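Local structure of twitching motility pilus retraction protein (Geobacter sulfurreducens PCA, 5ZFQ) at residues A[143-148]-A[167-172]; A[224-229]-A[241-246]. The protein probably hydrolyses ATP as a hexameric motor that drives retraction of the type IV pilus, the movement behind twitching motility. All blocks are in the same frame, centred on the assembly; numbering follows the deposited sequence.

Overall arrangement
Read from the N terminus, contact 1 comes first: the turn after helix 139-144 meets helix 162-176, closing a loop that holds strand 150-155 and the start of that helix. Contact 2 opens only after contact 1 has closed; it brings strand 225-230 against helix 234-245 across the connection between them. The two are therefore in series, neither crossing nor enclosing one another. Their centres lie about 14 Å apart, and they meet directly where I170 CD1 packs 3.7 Å from L227 CD2. Strand 225-230 is thus flanked by both helices: L227 faces helix 162-176, while V226 and V228 face helix 234-245.

Contact 1: residues A[143-148]-A[167-172]; sequences ELAEKP and AAIIDK
K172 NZ pairs with two carboxylates: across the contact E146 OE2 lies 3.6 Å away in a salt bridge, while the stronger partner is E176, one helical turn further along the lysine's own helix. No hydrogen bond spans the two segments, so the pairing with E146 is an electrostatic one. The lysine reaches it with CG set opposite the backbone N (chi1 178°) and the chain straight as far as CE; the bend at chi4 (63°) turns the ammonium aside, so that NZ comes no nearer E146 OE2 than CE does. E146 comes across this lysine obliquely, and its contact is more than charge alone, since K172 CE lies 3.5 Å from E146 OE2 and 3.6 Å from E146 CG.

The aliphatic part of the same lysine covers A145, whose methyl points at the helix and has CB 3.6 Å from K172 CD. The same methyl also meets I169, with A145 CB 4.0 Å from I169 CG2. The small residue is consistent with the close backbones: the CA atoms of A145 and I169 are 5.5 Å apart. With an alanine here in place of K172, the carboxylates of E146 and E176 would probably lose their shared cation, and the methyl of A145 its cover. F132 also touches both I169 and K172, and M290 continues the apolar side from I169 to L144.

A145 and E146 are the middle residues of a type I turn from L144 to K147. This turn, leading into strand 150-155, packs on the helix after the probable P-loop, consistent with the RecA-like core of such ATPases.

Contact 2: residues A[224-229]-A[241-246]; sequences DVVLVG and LTLAET
V226 and L243 make the main apolar contact, their side chains crossing at about a right angle. Both methyls of L243 take part: V226 CG2 is 3.8 Å from L243 CD2, and L243 CD1 sits 4.0 Å from V226 CB. The leucine has CG opposite its carbonyl carbon (chi1 -76°), which carries the forked end off the helix and onto the strand. V228, two residues on and on the same strand face, adds a looser touch, V228 CG2 to L243 CD1 at 4.2 Å. Only 102 Å² is buried in all, and the nearest CA atoms, those of V226 and L243, are 8.0 Å apart, so the side chains bridge the gap.

The polar bonds do not cross from one segment to the other. T246 OG1 donates to T242 O at 2.7 Å, arriving 27° off the carbonyl plane, and H248 ND1 also bonds to this hydroxyl. T246 is the first residue past the helix to leave helical backbone angles, so the bond ties down its C-terminal end. At the edges of the contact, T242 OG1 bonds to E238 O and to H255 of a second subunit, and D224 OD2 forms a salt bridge with R55 of that subunit.

With three buried hydrocarbon side chains and no hydrogen bond between the two segments, their join within the beta-alpha-beta unit rests on apolar packing, while directional polar bonds serve the helix end and the subunit interface.

Contact 1: residues A[143-148]-A[167-172]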
loop_
_atom_site.group_PDB
_atom_site.type_symbol
_atom_site.label_atom_id
_atom_site.label_comp_id
_atom_site.label_asym_id
_atom_site.label_seq_id
_atom_site.Cartn_x
_atom_site.Cartn_y
_atom_site.Cartn_z
ATOM N N GLU A 143 23.522 25.926 30.982
ATOM C CA GLU A 143 24.796 25.570 30.380
ATOM C C GLU A 143 24.585 24.942 29.008
ATOM O O GLU A 143 25.362 25.186 28.077
ATOM C CB GLU A 143 25.570 24.602 31.272
ATOM C CG GLU A 143 26.146 25.230 32.536
ATOM C CD GLU A 143 26.887 24.221 33.419
ATOM O OE1 GLU A 143 27.043 23.042 32.999
ATOM O OE2 GLU A 143 27.313 24.621 34.532
ATOM N N LEU A 144 23.541 24.122 28.891
ATOM C CA LEU A 144 23.237 23.454 27.628
ATOM C C LEU A 144 22.813 24.456 26.561
ATOM O O LEU A 144 23.030 24.229 25.371
ATOM C CB LEU A 144 22.146 22.404 27.818
ATOM C CG LEU A 144 22.576 21.094 28.480
ATOM C CD1 LEU A 144 21.360 20.236 28.650
ATOM C CD2 LEU A 144 23.590 20.390 27.634
ATOM N N ALA A 145 22.235 25.573 27.003
ATOM C CA ALA A 145 21.756 26.630 26.114
ATOM C C ALA A 145 22.900 27.499 25.625
ATOM O O ALA A 145 22.711 28.421 24.819
ATOM C CB ALA A 145 20.707 27.483 26.820
ATOM N N GLU A 146 24.091 27.212 26.132
ATOM C CA GLU A 146 25.266 27.937 25.705
ATOM C C GLU A 146 26.070 27.098 24.733
ATOM O O GLU A 146 27.148 27.506 24.308
ATOM C CB GLU A 146 26.118 28.349 26.904
ATOM C CG GLU A 146 25.551 29.527 27.660
ATOM C CD GLU A 146 26.188 29.711 29.034
ATOM O OE1 GLU A 146 27.154 28.979 29.336
ATOM O OE2 GLU A 146 25.729 30.592 29.806
ATOM N N LYS A 147 25.544 25.930 24.377
ATOM C CA LYS A 147 26.225 25.055 23.428
ATOM C C LYS A 147 26.218 25.666 22.040
ATOM O O LYS A 147 25.179 26.142 21.574
ATOM C CB LYS A 147 25.569 23.678 23.372
ATOM C CG LYS A 147 25.733 22.847 24.607
ATOM C CD LYS A 147 27.159 22.365 24.760
ATOM C CE LYS A 147 27.268 21.359 25.912
ATOM N NZ LYS A 147 28.706 21.164 26.289
ATOM N N PRO A 148 27.376 25.645 21.367
ATOM C CA PRO A 148 27.454 26.175 20.002
ATOM C C PRO A 148 26.916 25.216 18.943
ATOM O O PRO A 148 26.250 25.677 18.021
ATOM C CB PRO A 148 28.949 26.430 19.810
ATOM C CG PRO A 148 29.624 25.535 20.764
ATOM C CD PRO A 148 28.700 25.314 21.919
ATOM N N ALA A 167 11.291 27.402 24.888
ATOM C CA ALA A 167 11.135 28.842 24.834
ATOM C C ALA A 167 12.253 29.555 25.584
ATOM O O ALA A 167 12.838 30.514 25.078
ATOM C CB ALA A 167 9.783 29.241 25.399
ATOM N N ALA A 168 12.556 29.086 26.788
ATOM C CA ALA A 168 13.546 29.752 27.628
ATOM C C ALA A 168 14.944 29.623 27.027
ATOM O O ALA A 168 15.755 30.555 27.071
ATOM C CB ALA A 168 13.514 29.179 29.027
ATOM N N ILE A 169 15.218 28.449 26.473
ATOM C CA ILE A 169 16.485 28.186 25.806
ATOM C C ILE A 169 16.668 29.109 24.601
ATOM O O ILE A 169 17.725 29.734 24.435
ATOM C CB ILE A 169 16.585 26.710 25.357
ATOM C CG1 ILE A 169 16.851 25.812 26.570
ATOM C CG2 ILE A 169 17.683 26.549 24.325
ATOM C CD1 ILE A 169 16.650 24.333 26.310
ATOM N N ILE A 170 15.632 29.204 23.774
ATOM C CA ILE A 170 15.718 30.016 22.574
ATOM C C ILE A 170 15.832 31.491 22.926
ATOM O O ILE A 170 16.615 32.223 22.293
ATOM C CB ILE A 170 14.512 29.764 21.648
ATOM C CG1 ILE A 170 14.670 28.389 20.982
ATOM C CG2 ILE A 170 14.414 30.836 20.581
ATOM C CD1 ILE A 170 13.387 27.758 20.548
ATOM N N ASP A 171 15.086 31.919 23.943
ATOM C CA ASP A 171 15.156 33.293 24.413
ATOM C C ASP A 171 16.581 33.656 24.812
ATOM O O ASP A 171 17.074 34.739 24.482
ATOM C CB ASP A 171 14.222 33.510 25.600
ATOM C CG ASP A 171 14.199 34.954 26.069
ATOM O OD1 ASP A 171 14.111 35.886 25.233
ATOM O OD2 ASP A 171 14.278 35.163 27.295
ATOM N N LYS A 172 17.236 32.744 25.529
ATOM C CA LYS A 172 18.596 32.968 25.982
ATOM C C LYS A 172 19.548 33.063 24.786
ATOM O O LYS A 172 20.461 33.902 24.774
ATOM C CB LYS A 172 19.037 31.857 26.927
ATOM C CG LYS A 172 20.481 32.016 27.394
ATOM C CD LYS A 172 20.970 30.806 28.191
ATOM C CE LYS A 172 22.391 31.014 28.717
ATOM N NZ LYS A 172 22.521 32.153 29.702
#

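Contact 2: residues A[224-229]-A[241-246]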
loop_
_atom_site.group_PDB
_atom_site.type_symbol
_atom_site.label_atom_id
_atom_site.label_comp_id
_atom_site.label_asym_id
_atom_site.label_seq_id
_atom_site.Cartn_x
_atom_site.Cartn_y
_atom_site.Cartn_z
ATOM N N ASP A 224 21.281 28.977 11.869
ATOM C CA ASP A 224 22.370 28.546 12.721
ATOM C C ASP A 224 21.813 27.663 13.784
ATOM O O ASP A 224 22.450 26.707 14.209
ATOM C CB ASP A 224 23.084 29.732 13.353
ATOM C CG ASP A 224 23.686 30.635 12.327
ATOM O OD1 ASP A 224 24.673 30.235 11.654
ATOM O OD2 ASP A 224 23.163 31.753 12.189
ATOM N N VAL A 225 20.616 28.021 14.219
ATOM C CA VAL A 225 19.889 27.334 15.282
ATOM C C VAL A 225 18.529 26.946 14.731
ATOM O O VAL A 225 17.843 27.791 14.127
ATOM C CB VAL A 225 19.742 28.247 16.514
ATOM C CG1 VAL A 225 18.873 27.609 17.598
ATOM C CG2 VAL A 225 21.115 28.586 17.039
ATOM N N VAL A 226 18.149 25.679 14.903
ATOM C CA VAL A 226 16.870 25.169 14.373
ATOM C C VAL A 226 16.096 24.376 15.405
ATOM O O VAL A 226 16.582 23.355 15.892
ATOM C CB VAL A 226 17.058 24.225 13.153
ATOM C CG1 VAL A 226 15.688 23.789 12.609
ATOM C CG2 VAL A 226 17.926 24.836 12.098
ATOM N N LEU A 227 14.893 24.823 15.730
ATOM C CA LEU A 227 13.997 24.030 16.562
ATOM C C LEU A 227 13.120 23.196 15.645
ATOM O O LEU A 227 12.289 23.721 14.893
ATOM C CB LEU A 227 13.162 24.911 17.482
ATOM C CG LEU A 227 11.973 24.228 18.180
ATOM C CD1 LEU A 227 12.435 23.031 19.011
ATOM C CD2 LEU A 227 11.198 25.227 19.040
ATOM N N VAL A 228 13.331 21.885 15.703
ATOM C CA VAL A 228 12.787 20.966 14.711
ATOM C C VAL A 228 11.453 20.359 15.153
ATOM O O VAL A 228 10.716 19.809 14.324
ATOM C CB VAL A 228 13.835 19.868 14.390
ATOM C CG1 VAL A 228 13.220 18.495 14.192
ATOM C CG2 VAL A 228 14.655 20.268 13.174
ATOM N N GLY A 229 11.136 20.407 16.430
ATOM C CA GLY A 229 9.891 19.828 16.868
ATOM C C GLY A 229 10.038 18.337 17.022
ATOM O O GLY A 229 11.133 17.843 17.074
ATOM N N LEU A 241 19.753 15.222 12.595
ATOM C CA LEU A 241 21.116 14.703 12.676
ATOM C C LEU A 241 22.043 15.446 11.719
ATOM O O LEU A 241 23.204 15.720 12.032
ATOM C CB LEU A 241 21.137 13.208 12.381
ATOM C CG LEU A 241 20.508 12.389 13.506
ATOM C CD1 LEU A 241 20.258 10.936 13.096
ATOM C CD2 LEU A 241 21.382 12.483 14.775
ATOM N N THR A 242 21.493 15.780 10.558
ATOM C CA THR A 242 22.237 16.452 9.521
ATOM C C THR A 242 22.611 17.859 9.971
ATOM O O THR A 242 23.768 18.275 9.852
ATOM C CB THR A 242 21.420 16.480 8.227
ATOM O OG1 THR A 242 21.280 15.134 7.761
ATOM C CG2 THR A 242 22.068 17.354 7.146
ATOM N N LEU A 243 21.635 18.580 10.509
ATOM C CA LEU A 243 21.882 19.910 11.035
ATOM C C LEU A 243 22.970 19.843 12.120
ATOM O O LEU A 243 23.940 20.620 12.099
ATOM C CB LEU A 243 20.573 20.514 11.567
ATOM C CG LEU A 243 19.589 21.017 10.495
ATOM C CD1 LEU A 243 18.171 21.026 10.987
ATOM C CD2 LEU A 243 19.954 22.407 10.056
ATOM N N ALA A 244 22.829 18.872 13.018
ATOM C CA ALA A 244 23.713 18.728 14.168
ATOM C C ALA A 244 25.134 18.337 13.764
ATOM O O ALA A 244 26.093 18.789 14.383
ATOM C CB ALA A 244 23.138 17.701 15.151
ATOM N N GLU A 245 25.260 17.494 12.737
ATOM C CA GLU A 245 26.568 17.081 12.202
ATOM C C GLU A 245 27.344 18.197 11.511
ATOM O O GLU A 245 28.566 18.121 11.409
ATOM C CB GLU A 245 26.417 15.939 11.196
ATOM C CG GLU A 245 26.659 14.545 11.723
ATOM C CD GLU A 245 26.600 13.509 10.599
ATOM O OE1 GLU A 245 25.472 13.239 10.112
ATOM O OE2 GLU A 245 27.668 12.977 10.196
ATOM N N THR A 246 26.629 19.207 11.025
ATOM C CA THR A 246 27.225 20.210 10.165
ATOM C C THR A 246 27.284 21.595 10.804
ATOM O O THR A 246 27.168 22.620 10.124
ATOM C CB THR A 246 26.471 20.291 8.826
ATOM O OG1 THR A 246 25.071 20.500 9.061
ATOM C CG2 THR A 246 26.682 19.009 8.031
#